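Local coordinates for USG-1 protein homolog (Pseudomonas aeruginosa, PDB 2HJS), which probably acts as an NAD- or NADP-dependent oxidoreductase on aldehyde groups, as a dimeric member of the aspartate-semialdehyde dehydrogenase family, at residues Arg35-Ala40 with Phe66-Leu71. Numbering follows the deposited sequence.
Sequences RLHLLA and FSSVGL
His-37 and Val-69 meet through carbon atoms: CD2 of the imidazole lies 3.4 Å from CG1 of the valine, a close van der Waals contact in which the methyl group approaches the ring obliquely. With CB of His-37 already pointing toward 66-71, CG anti to the carbonyl carbon (chi1 -59°) carries the CD2-NE2 side of the ring to Val-69. At the ring edge, in the imidazole plane, a water hydrogen-bonds to His-37 NE2 at 2.8 Å and donates to Ser-68 O at 2.8 Å. That carbonyl accepts a second bond from the side-chain amide of Asn-8, while the Ser-68 hydroxyl turns back to the backbone oxygen of Asp-65. Farther along the strand, Leu-39 CD1 reaches Phe-66 CZ at 4.5 Å, a looser apolar touch. Phe-64 lies against both His-37 and Leu-39 and packs edge-to-face with Phe-66. A short 3-10 turn at 66-68, closed by Val-69 N to Phe-66 O at 3.2 Å, brings the Phe-66 ring end, Ser-68 and Val-69 to the strand. Strands 36-40 and 71-74 flank strand 9-12 in the parallel part of the Rossmann-type sheet, so the contact bridges over that central strand. The segments share no direct hydrogen bond; one water supplies a polar link to otherwise nonspecific van der Waals contact.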
# COMPACT_ATOMS: atom_id res chain seq x y z
N ARG A 35 -31.93 -14.44 25.93
CA ARG A 35 -30.71 -14.85 26.61
C ARG A 35 -29.53 -14.81 25.67
O ARG A 35 -29.67 -15.12 24.47
CB ARG A 35 -30.87 -16.24 27.23
CG ARG A 35 -31.94 -16.30 28.30
CD ARG A 35 -32.08 -17.72 28.85
NE ARG A 35 -33.31 -17.90 29.64
CZ ARG A 35 -33.39 -17.76 30.96
NH1 ARG A 35 -32.32 -17.43 31.66
NH2 ARG A 35 -34.55 -17.95 31.58
N LEU A 36 -28.38 -14.38 26.20
CA LEU A 36 -27.12 -14.34 25.49
C LEU A 36 -26.14 -15.33 26.11
O LEU A 36 -25.91 -15.32 27.32
CB LEU A 36 -26.53 -12.92 25.49
CG LEU A 36 -25.17 -12.72 24.81
CD1 LEU A 36 -25.15 -13.16 23.34
CD2 LEU A 36 -24.64 -11.29 24.96
N HIS A 37 -25.54 -16.16 25.26
CA HIS A 37 -24.55 -17.13 25.69
C HIS A 37 -23.23 -16.86 24.99
O HIS A 37 -23.15 -16.91 23.76
CB HIS A 37 -25.03 -18.56 25.38
CG HIS A 37 -26.33 -18.90 26.02
ND1 HIS A 37 -26.43 -19.25 27.35
CD2 HIS A 37 -27.59 -18.94 25.53
CE1 HIS A 37 -27.69 -19.49 27.65
NE2 HIS A 37 -28.42 -19.32 26.56
N LEU A 38 -22.20 -16.57 25.78
CA LEU A 38 -20.86 -16.32 25.29
C LEU A 38 -20.00 -17.59 25.33
O LEU A 38 -19.90 -18.23 26.36
CB LEU A 38 -20.20 -15.21 26.11
CG LEU A 38 -20.94 -13.88 26.25
CD1 LEU A 38 -20.06 -12.81 26.93
CD2 LEU A 38 -21.41 -13.37 24.90
N LEU A 39 -19.39 -17.95 24.21
CA LEU A 39 -18.64 -19.19 24.16
C LEU A 39 -17.28 -19.00 23.56
O LEU A 39 -17.08 -18.12 22.73
CB LEU A 39 -19.41 -20.25 23.37
CG LEU A 39 -20.83 -20.51 23.88
CD1 LEU A 39 -21.66 -21.09 22.77
CD2 LEU A 39 -20.83 -21.42 25.14
N ALA A 40 -16.34 -19.83 23.98
CA ALA A 40 -15.00 -19.85 23.42
C ALA A 40 -14.42 -21.25 23.56
O ALA A 40 -15.08 -22.14 24.08
CB ALA A 40 -14.12 -18.83 24.11
N PHE A 66 -26.64 -26.21 21.48
CA PHE A 66 -27.11 -25.23 20.49
C PHE A 66 -28.62 -25.27 20.24
O PHE A 66 -29.19 -24.34 19.66
CB PHE A 66 -26.34 -25.37 19.16
CG PHE A 66 -24.96 -24.74 19.16
CD1 PHE A 66 -24.81 -23.36 18.94
CD2 PHE A 66 -23.82 -25.51 19.36
CE1 PHE A 66 -23.54 -22.75 18.92
CE2 PHE A 66 -22.53 -24.92 19.34
CZ PHE A 66 -22.39 -23.53 19.12
N SER A 67 -29.30 -26.33 20.68
CA SER A 67 -30.76 -26.30 20.63
C SER A 67 -31.33 -25.20 21.55
O SER A 67 -32.50 -24.76 21.38
CB SER A 67 -31.37 -27.69 20.93
OG SER A 67 -31.08 -28.09 22.26
N SER A 68 -30.52 -24.70 22.49
CA SER A 68 -31.01 -23.69 23.44
C SER A 68 -31.08 -22.29 22.84
O SER A 68 -31.69 -21.38 23.42
CB SER A 68 -30.12 -23.65 24.68
OG SER A 68 -28.84 -23.14 24.32
N VAL A 69 -30.40 -22.11 21.69
CA VAL A 69 -30.41 -20.81 21.06
C VAL A 69 -31.10 -20.88 19.69
O VAL A 69 -31.20 -21.96 19.03
CB VAL A 69 -28.97 -20.17 21.01
CG1 VAL A 69 -28.54 -19.78 22.40
CG2 VAL A 69 -27.92 -21.13 20.43
N GLY A 70 -31.58 -19.72 19.25
CA GLY A 70 -32.18 -19.58 17.93
C GLY A 70 -31.27 -18.96 16.87
O GLY A 70 -31.53 -19.11 15.67
N LEU A 71 -30.23 -18.23 17.29
CA LEU A 71 -29.24 -17.61 16.40
C LEU A 71 -27.82 -17.67 17.02
O LEU A 71 -27.69 -17.48 18.24
CB LEU A 71 -29.61 -16.14 16.10
CG LEU A 71 -28.66 -15.27 15.23
CD1 LEU A 71 -28.51 -15.81 13.78
CD2 LEU A 71 -29.17 -13.82 15.18
O HOH W 1 -31.03 -20.04 25.79